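Local coordinates for protein CEP104 (Gallus gallus, PDB 5JO8) that is a centriolar protein whose TOG domain probably binds tubulin or microtubules, at residues Leu189-Val194 against Arg232-Arg237; Glu195-Leu200 against Leu236-Gly241; Phe219-Leu224 against Glu252-Asp257. All blocks are in the same frame, centred on the assembly; numbering follows the deposited sequence.

Interactions 1 and 2 show how one pair of neighbouring helices can change chemistry along its length. Both join helix 187-204 to helix 229-245 and their centres are about 7 Å apart, yet interaction 1 is a buried meeting of two valines, whereas interaction 2 pairs a similar apolar patch with a salt bridge at its more exposed margin. Interaction 3, its centre about 14 Å from each of the others, joins helix 213-223 to the end of helix 247-253 and the loop after it, and is thinner and partly exposed. Its segment 219-224 still ties it to the rest: Phe219 packs on Val194 and Val197, and Ala220 and Leu224 pack on Ile239.

Interaction 1. Residues Leu189-Val194 against Arg232-Arg237; sequences LAMSRV and RDVALR
Val194 and Val234 press into each other where helix 187-204 lies beside helix 229-245, and they make the tight part of the contact. CG2 of Val194 comes 3.6 Å from CB of Val234, a methyl set against a branch point. The CG1 methyl of Val234, placed opposite its own backbone N (chi1 -178°), reaches the backbone of the other helix and stands 3.5 Å from the carbonyl O of Val194. Short side chains permit this closeness, with the CA atoms of Val194 and Val234 only 6.2 Å apart. TOG domains are built as alpha-solenoids of HEAT-like helices laid side by side, and here helix 213-223, which lies between the two in sequence, packs against the pair, its Phe219 and Ala223 touching Val194. With an alanine in place of Val234 both methyls are gone, which would probably open a gap beside the side chain and carbonyl of Val194 that the nearby residues could not readily fill. The solvent side is looser. Met191, modelled in two conformers, brings CE to 4.1 Å from Val234 CG2 in one of them, a touch that is correspondingly less certain. Farther out, Arg237 folds back over its own helix, one guanidinium face lying above CA of Val234, while its NH1 forms a salt bridge of 3.0 Å with OD2 of Asp233, one helical turn earlier.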
loop_
_atom_site.group_PDB
_atom_site.type_symbol
_atom_site.label_atom_id
_atom_site.label_comp_id
_atom_site.label_asym_id
_atom_site.label_seq_id
_atom_site.Cartn_x
_atom_site.Cartn_y
_atom_site.Cartn_z
ATOM N N LEU A 189 1.516 -10.479 7.719
ATOM C CA LEU A 189 0.703 -9.330 7.340
ATOM C C LEU A 189 0.639 -8.309 8.477
ATOM O O LEU A 189 0.815 -7.112 8.265
ATOM C CB LEU A 189 -0.706 -9.798 7.008
ATOM C CG LEU A 189 -1.627 -8.778 6.353
ATOM C CD1 LEU A 189 -1.094 -8.401 4.974
ATOM C CD2 LEU A 189 -3.047 -9.334 6.273
ATOM N N ALA A 190 0.387 -8.788 9.692
ATOM C CA ALA A 190 0.226 -7.883 10.824
ATOM C C ALA A 190 1.533 -7.189 11.152
ATOM O O ALA A 190 1.563 -5.989 11.413
ATOM C CB ALA A 190 -0.264 -8.654 12.042
ATOM N N MET A 191 2.614 -7.955 11.159
ATOM C CA MET A 191 3.932 -7.406 11.432
ATOM C C MET A 191 4.306 -6.331 10.424
ATOM O O MET A 191 4.804 -5.271 10.792
ATOM C CB MET A 191 4.983 -8.512 11.422
ATOM C CG MET A 191 5.090 -9.281 12.724
ATOM S SD MET A 191 5.505 -8.198 14.104
ATOM C CE MET A 191 7.096 -7.558 13.576
ATOM N N SER A 192 4.070 -6.609 9.146
ATOM C CA SER A 192 4.371 -5.647 8.099
ATOM C C SER A 192 3.571 -4.377 8.290
ATOM O O SER A 192 4.084 -3.280 8.097
ATOM C CB SER A 192 4.049 -6.237 6.731
ATOM O OG SER A 192 4.984 -7.245 6.379
ATOM N N ARG A 193 2.320 -4.536 8.694
ATOM C CA ARG A 193 1.472 -3.369 8.883
ATOM C C ARG A 193 1.942 -2.500 10.042
ATOM O O ARG A 193 2.061 -1.288 9.893
ATOM C CB ARG A 193 0.003 -3.747 9.057
ATOM C CG ARG A 193 -0.914 -2.530 8.991
ATOM C CD ARG A 193 -1.694 -2.462 7.670
ATOM N NE ARG A 193 -2.896 -3.287 7.760
ATOM C CZ ARG A 193 -3.981 -2.954 8.450
ATOM N NH1 ARG A 193 -4.025 -1.805 9.113
ATOM N NH2 ARG A 193 -5.021 -3.776 8.490
ATOM N N VAL A 194 2.232 -3.095 11.201
ATOM C CA VAL A 194 2.690 -2.266 12.314
ATOM C C VAL A 194 4.038 -1.618 12.016
ATOM O O VAL A 194 4.288 -0.478 12.412
ATOM C CB VAL A 194 2.673 -3.006 13.663
ATOM C CG1 VAL A 194 1.246 -3.292 14.070
ATOM C CG2 VAL A 194 3.478 -4.309 13.595
ATOM N N ARG A 232 2.410 -6.933 19.022
ATOM C CA ARG A 232 2.100 -6.054 20.138
ATOM C C ARG A 232 3.288 -5.173 20.489
ATOM O O ARG A 232 3.118 -4.019 20.871
ATOM C CB ARG A 232 1.678 -6.859 21.378
ATOM C CG ARG A 232 0.451 -7.731 21.164
ATOM C CD ARG A 232 -0.065 -8.330 22.466
ATOM N NE ARG A 232 0.926 -9.173 23.137
ATOM C CZ ARG A 232 1.083 -10.475 22.919
ATOM N NH1 ARG A 232 2.002 -11.154 23.596
ATOM N NH2 ARG A 232 0.324 -11.107 22.034
ATOM N N ASP A 233 4.492 -5.724 20.370
ATOM C CA ASP A 233 5.684 -4.978 20.731
ATOM C C ASP A 233 5.900 -3.764 19.825
ATOM O O ASP A 233 6.290 -2.701 20.302
ATOM C CB ASP A 233 6.913 -5.887 20.744
ATOM C CG ASP A 233 8.184 -5.146 21.110
ATOM O OD1 ASP A 233 8.332 -4.774 22.293
ATOM O OD2 ASP A 233 9.037 -4.942 20.220
ATOM N N VAL A 234 5.613 -3.900 18.526
ATOM C CA VAL A 234 5.716 -2.739 17.648
ATOM C C VAL A 234 4.642 -1.716 18.014
ATOM O O VAL A 234 4.897 -0.514 18.019
ATOM C CB VAL A 234 5.631 -3.114 16.164
ATOM C CG1 VAL A 234 5.806 -1.864 15.304
ATOM C CG2 VAL A 234 6.690 -4.149 15.832
ATOM N N ALA A 235 3.445 -2.200 18.338
ATOM C CA ALA A 235 2.369 -1.309 18.760
ATOM C C ALA A 235 2.777 -0.494 19.993
ATOM O O ALA A 235 2.531 0.712 20.060
ATOM C CB ALA A 235 1.091 -2.098 19.009
ATOM N N LEU A 236 3.453 -1.146 20.942
ATOM C CA LEU A 236 3.981 -0.435 22.101
ATOM C C LEU A 236 4.983 0.641 21.702
ATOM O O LEU A 236 4.933 1.754 22.210
ATOM C CB LEU A 236 4.647 -1.411 23.062
ATOM C CG LEU A 236 3.731 -2.389 23.777
ATOM C CD1 LEU A 236 4.589 -3.465 24.417
ATOM C CD2 LEU A 236 2.905 -1.651 24.822
ATOM N N ARG A 237 5.903 0.306 20.803
ATOM C CA ARG A 237 6.884 1.282 20.327
ATOM C C ARG A 237 6.218 2.503 19.708
ATOM O O ARG A 237 6.660 3.635 19.907
ATOM C CB ARG A 237 7.839 0.653 19.313
ATOM C CG ARG A 237 8.721 -0.429 19.906
ATOM C CD ARG A 237 10.030 -0.556 19.137
ATOM N NE ARG A 237 9.841 -0.856 17.720
ATOM C CZ ARG A 237 9.825 -2.083 17.205
ATOM N NH1 ARG A 237 9.977 -3.138 17.995
ATOM N NH2 ARG A 237 9.659 -2.259 15.899
#

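Interaction 2. Residues Glu195-Leu200 against Leu236-Gly241; sequences ELVECL and LRIIFG
Glu198 and Arg237 form a two-pronged salt bridge, the guanidinium taking the carboxylate side-on. Arg237 NE bonds to Glu198 OE1 at 2.8 Å and Arg237 NH2 to Glu198 OE2 at 2.9 Å. Both bonds are nearly straight and use the syn sides of the oxygens; the acceptors lie close to the guanidinium plane, although the two flat groups are turned 30° from each other. Glu198 gets there as an extended chain, with CG opposite the backbone N (chi1 -179°), while Arg237 bends at its third torsion to present its edge. Beneath the salt bridge the contact turns apolar: CB of Glu198 rests 3.8 Å from CG1 of Ile238, whose CD1 extends to 4.0 Å from CG1 of Val197. The local axes are 23° apart in direction and 9.9 Å at their closest, and this nearly parallel pair belongs to the HEAT-like alpha-solenoid of a TOG domain. Outward from here, the bond to Asp233 on NH1, added to the two from Glu198, probably helps to fix the rotation of the guanidinium, and Lys202 makes a long, weak ion pair with OE1 of Glu198. On the inner side, helix 213-223 packs Phe219 on Val197, and Val216 and Ala220 on Ile238.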
loop_
_atom_site.group_PDB
_atom_site.type_symbol
_atom_site.label_atom_id
_atom_site.label_comp_id
_atom_site.label_asym_id
_atom_site.label_seq_id
_atom_site.Cartn_x
_atom_site.Cartn_y
_atom_site.Cartn_z
ATOM N N GLU A 195 4.908 -2.335 11.307
ATOM C CA GLU A 195 6.208 -1.786 10.986
ATOM C C GLU A 195 6.100 -0.631 9.990
ATOM O O GLU A 195 6.842 0.345 10.095
ATOM C CB GLU A 195 7.134 -2.877 10.440
ATOM C CG GLU A 195 7.541 -3.907 11.459
ATOM C CD GLU A 195 8.364 -5.017 10.833
ATOM O OE1 GLU A 195 8.192 -5.283 9.621
ATOM O OE2 GLU A 195 9.183 -5.614 11.551
ATOM N N LEU A 196 5.190 -0.756 9.027
ATOM C CA LEU A 196 4.936 0.325 8.068
ATOM C C LEU A 196 4.450 1.595 8.753
ATOM O O LEU A 196 4.932 2.693 8.463
ATOM C CB LEU A 196 3.927 -0.106 7.000
ATOM C CG LEU A 196 4.564 -0.799 5.795
ATOM C CD1 LEU A 196 3.510 -1.477 4.937
ATOM C CD2 LEU A 196 5.347 0.209 4.972
ATOM N N VAL A 197 3.500 1.443 9.671
ATOM C CA VAL A 197 3.005 2.578 10.434
ATOM C C VAL A 197 4.152 3.186 11.237
ATOM O O VAL A 197 4.364 4.397 11.195
ATOM C CB VAL A 197 1.821 2.183 11.357
ATOM C CG1 VAL A 197 1.451 3.341 12.280
ATOM C CG2 VAL A 197 0.609 1.761 10.523
ATOM N N GLU A 198 4.904 2.350 11.957
ATOM C CA GLU A 198 5.966 2.866 12.805
ATOM C C GLU A 198 6.966 3.652 11.974
ATOM O O GLU A 198 7.395 4.742 12.360
ATOM C CB GLU A 198 6.696 1.728 13.511
ATOM C CG GLU A 198 7.801 2.208 14.442
ATOM C CD GLU A 198 8.658 1.085 14.975
ATOM O OE1 GLU A 198 9.230 1.269 16.067
ATOM O OE2 GLU A 198 8.774 0.033 14.306
ATOM N N CYS A 199 7.324 3.087 10.829
ATOM C CA CYS A 199 8.331 3.674 9.963
ATOM C C CYS A 199 7.846 4.987 9.353
ATOM O O CYS A 199 8.524 6.016 9.436
ATOM C CB CYS A 199 8.695 2.678 8.863
ATOM S SG CYS A 199 9.773 3.322 7.572
ATOM N N LEU A 200 6.666 4.956 8.749
ATOM C CA LEU A 200 6.146 6.151 8.093
ATOM C C LEU A 200 5.761 7.250 9.083
ATOM O O LEU A 200 5.905 8.436 8.784
ATOM C CB LEU A 200 4.995 5.803 7.142
ATOM C CG LEU A 200 5.477 5.117 5.858
ATOM C CD1 LEU A 200 4.311 4.579 5.058
ATOM C CD2 LEU A 200 6.303 6.083 5.029
ATOM N N LEU A 236 3.453 -1.146 20.942
ATOM C CA LEU A 236 3.981 -0.435 22.101
ATOM C C LEU A 236 4.983 0.641 21.702
ATOM O O LEU A 236 4.933 1.754 22.210
ATOM C CB LEU A 236 4.647 -1.411 23.062
ATOM C CG LEU A 236 3.731 -2.389 23.777
ATOM C CD1 LEU A 236 4.589 -3.465 24.417
ATOM C CD2 LEU A 236 2.905 -1.651 24.822
ATOM N N ARG A 237 5.903 0.306 20.803
ATOM C CA ARG A 237 6.884 1.282 20.327
ATOM C C ARG A 237 6.218 2.503 19.708
ATOM O O ARG A 237 6.660 3.635 19.907
ATOM C CB ARG A 237 7.839 0.653 19.313
ATOM C CG ARG A 237 8.721 -0.429 19.906
ATOM C CD ARG A 237 10.030 -0.556 19.137
ATOM N NE ARG A 237 9.841 -0.856 17.720
ATOM C CZ ARG A 237 9.825 -2.083 17.205
ATOM N NH1 ARG A 237 9.977 -3.138 17.995
ATOM N NH2 ARG A 237 9.659 -2.259 15.899
ATOM N N ILE A 238 5.134 2.274 18.970
ATOM C CA ILE A 238 4.407 3.360 18.339
ATOM C C ILE A 238 3.827 4.271 19.416
ATOM O O ILE A 238 3.953 5.495 19.348
ATOM C CB ILE A 238 3.326 2.797 17.404
ATOM C CG1 ILE A 238 3.953 2.224 16.128
ATOM C CG2 ILE A 238 2.294 3.864 17.045
ATOM C CD1 ILE A 238 3.013 1.345 15.330
ATOM N N ILE A 239 3.211 3.659 20.417
ATOM C CA ILE A 239 2.603 4.418 21.498
ATOM C C ILE A 239 3.650 5.194 22.302
ATOM O O ILE A 239 3.451 6.369 22.609
ATOM C CB ILE A 239 1.726 3.524 22.379
ATOM C CG1 ILE A 239 0.528 3.030 21.564
ATOM C CG2 ILE A 239 1.238 4.297 23.618
ATOM C CD1 ILE A 239 -0.198 1.883 22.191
ATOM N N PHE A 240 4.767 4.545 22.627
ATOM C CA PHE A 240 5.833 5.213 23.369
ATOM C C PHE A 240 6.371 6.400 22.580
ATOM O O PHE A 240 6.656 7.453 23.140
ATOM C CB PHE A 240 6.976 4.241 23.677
ATOM C CG PHE A 240 6.677 3.276 24.790
ATOM C CD1 PHE A 240 6.046 3.702 25.951
ATOM C CD2 PHE A 240 7.038 1.945 24.685
ATOM C CE1 PHE A 240 5.783 2.809 26.986
ATOM C CE2 PHE A 240 6.780 1.048 25.713
ATOM C CZ PHE A 240 6.147 1.480 26.863
ATOM N N GLY A 241 6.507 6.224 21.272
ATOM C CA GLY A 241 6.937 7.307 20.407
ATOM C C GLY A 241 6.005 8.503 20.492
ATOM O O GLY A 241 6.442 9.648 20.634
#

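Interaction 3. Residues Phe219-Leu224 against Glu252-Asp257; sequences FATGAL and EYLPPD
The hydroxyl OG1 of Thr221 is gripped by its own helix while the ring of Tyr253 comes up beside it. OG1 hydrogen-bonds to the carbonyl O of Met217, one turn back, and more weakly to that of Lys218. The first torsion accounts for this: at 58° it sets OG1 between the backbone N and the carbonyl carbon, facing the preceding turn, and leaves the CG2 methyl to meet Leu254 and the ring of Tyr253. Tyr253 presents an edge, its CE2 lying 3.8 Å from Thr221 OG1, with the oxygen near the ring plane; this is a van der Waals touch. The methyl does the apolar work, since CG2 of Thr221 is 3.8 Å from CD2 of Leu254 and 4.0 Å from CE2 of Tyr253. One threonine thus serves both neighbours, its polar branch satisfied within the helix and its methyl touching both the ring edge and the leucine. The contact is slight: the nearest CA atoms, of Thr221 and Leu254, stand 8.3 Å apart, and the tyrosine is largely exposed, whereas the leucine is buried. At Leu254 the backbone turns to a polyproline-like conformation (phi -76°, psi 162°), and the chain runs on as loop through two prolines. In the fold, the end of helix 247-253 and the loop after it bridge two other helices: Tyr253 and Leu254 lean on Met217 of helix 213-223, while Leu254 also packs on Leu270 and Phe274 of helix 265-276.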
loop_
_atom_site.group_PDB
_atom_site.type_symbol
_atom_site.label_atom_id
_atom_site.label_comp_id
_atom_site.label_asym_id
_atom_site.label_seq_id
_atom_site.Cartn_x
_atom_site.Cartn_y
_atom_site.Cartn_z
ATOM N N PHE A 219 -5.371 2.675 15.916
ATOM C CA PHE A 219 -4.650 1.565 15.295
ATOM C C PHE A 219 -3.764 0.810 16.287
ATOM O O PHE A 219 -3.860 -0.413 16.414
ATOM C CB PHE A 219 -3.808 2.062 14.115
ATOM C CG PHE A 219 -2.892 1.012 13.554
ATOM C CD1 PHE A 219 -3.376 0.032 12.703
ATOM C CD2 PHE A 219 -1.540 0.983 13.906
ATOM C CE1 PHE A 219 -2.533 -0.950 12.193
ATOM C CE2 PHE A 219 -0.693 0.008 13.399
ATOM C CZ PHE A 219 -1.185 -0.956 12.539
ATOM N N ALA A 220 -2.905 1.547 16.987
ATOM C CA ALA A 220 -1.927 0.941 17.892
ATOM C C ALA A 220 -2.600 0.205 19.043
ATOM O O ALA A 220 -2.171 -0.890 19.411
ATOM C CB ALA A 220 -0.971 2.000 18.423
ATOM N N THR A 221 -3.655 0.786 19.611
ATOM C CA THR A 221 -4.300 0.125 20.736
ATOM C C THR A 221 -5.034 -1.123 20.241
ATOM O O THR A 221 -5.120 -2.128 20.950
ATOM C CB THR A 221 -5.233 1.062 21.546
ATOM O OG1 THR A 221 -6.243 1.607 20.692
ATOM C CG2 THR A 221 -4.439 2.200 22.187
ATOM N N GLY A 222 -5.532 -1.073 19.011
ATOM C CA GLY A 222 -6.089 -2.260 18.393
ATOM C C GLY A 222 -5.040 -3.350 18.254
ATOM O O GLY A 222 -5.295 -4.516 18.564
ATOM N N ALA A 223 -3.851 -2.965 17.794
ATOM C CA ALA A 223 -2.760 -3.910 17.582
ATOM C C ALA A 223 -2.255 -4.545 18.887
ATOM O O ALA A 223 -1.659 -5.618 18.857
ATOM C CB ALA A 223 -1.603 -3.239 16.827
ATOM N N LEU A 224 -2.496 -3.878 20.018
ATOM C CA LEU A 224 -2.095 -4.411 21.323
ATOM C C LEU A 224 -2.880 -5.666 21.664
ATOM O O LEU A 224 -2.483 -6.431 22.546
ATOM C CB LEU A 224 -2.312 -3.375 22.428
ATOM C CG LEU A 224 -1.404 -2.145 22.470
ATOM C CD1 LEU A 224 -1.827 -1.199 23.586
ATOM C CD2 LEU A 224 0.047 -2.571 22.635
ATOM N N GLU A 252 -4.936 10.413 28.175
ATOM C CA GLU A 252 -6.379 10.623 28.098
ATOM C C GLU A 252 -7.052 9.576 27.219
ATOM O O GLU A 252 -8.250 9.335 27.341
ATOM C CB GLU A 252 -6.679 12.030 27.581
ATOM C CG GLU A 252 -6.469 13.125 28.629
ATOM C CD GLU A 252 -6.195 14.480 28.006
ATOM O OE1 GLU A 252 -6.274 14.592 26.762
ATOM O OE2 GLU A 252 -5.887 15.430 28.759
ATOM N N TYR A 253 -6.282 8.948 26.339
ATOM C CA TYR A 253 -6.850 7.966 25.429
ATOM C C TYR A 253 -6.965 6.609 26.097
ATOM O O TYR A 253 -7.976 5.909 25.962
ATOM C CB TYR A 253 -5.989 7.854 24.160
ATOM C CG TYR A 253 -6.682 7.130 23.027
ATOM C CD1 TYR A 253 -7.484 7.826 22.133
ATOM C CD2 TYR A 253 -6.551 5.760 22.855
ATOM C CE1 TYR A 253 -8.144 7.169 21.095
ATOM C CE2 TYR A 253 -7.204 5.091 21.818
ATOM C CZ TYR A 253 -7.993 5.810 20.942
ATOM O OH TYR A 253 -8.644 5.166 19.914
ATOM N N LEU A 254 -5.900 6.234 26.807
ATOM C CA LEU A 254 -5.764 4.897 27.339
ATOM C C LEU A 254 -6.647 4.727 28.552
ATOM O O LEU A 254 -7.104 5.722 29.142
ATOM C CB LEU A 254 -4.292 4.645 27.701
ATOM C CG LEU A 254 -3.352 4.597 26.495
ATOM C CD1 LEU A 254 -1.910 4.746 26.950
ATOM C CD2 LEU A 254 -3.526 3.291 25.716
ATOM N N PRO A 255 -6.908 3.465 28.926
ATOM C CA PRO A 255 -7.573 3.212 30.203
ATOM C C PRO A 255 -6.742 3.787 31.336
ATOM O O PRO A 255 -5.520 3.919 31.186
ATOM C CB PRO A 255 -7.592 1.679 30.287
ATOM C CG PRO A 255 -6.548 1.210 29.293
ATOM C CD PRO A 255 -6.616 2.215 28.195
ATOM N N PRO A 256 -7.382 4.126 32.459
ATOM C CA PRO A 256 -6.613 4.694 33.567
ATOM C C PRO A 256 -5.705 3.660 34.237
ATOM O O PRO A 256 -6.014 2.474 34.287
ATOM C CB PRO A 256 -7.692 5.211 34.522
ATOM C CG PRO A 256 -8.927 4.460 34.166
ATOM C CD PRO A 256 -8.833 4.130 32.710
ATOM N N ASP A 257 -4.562 4.126 34.717
ATOM C CA ASP A 257 -3.592 3.247 35.350
ATOM C C ASP A 257 -4.090 2.889 36.746
ATOM O O ASP A 257 -4.478 3.762 37.510
ATOM C CB ASP A 257 -2.241 3.962 35.416
ATOM C CG ASP A 257 -1.129 3.089 35.979
ATOM O OD1 ASP A 257 -1.317 1.856 36.117
ATOM O OD2 ASP A 257 -0.048 3.650 36.258
#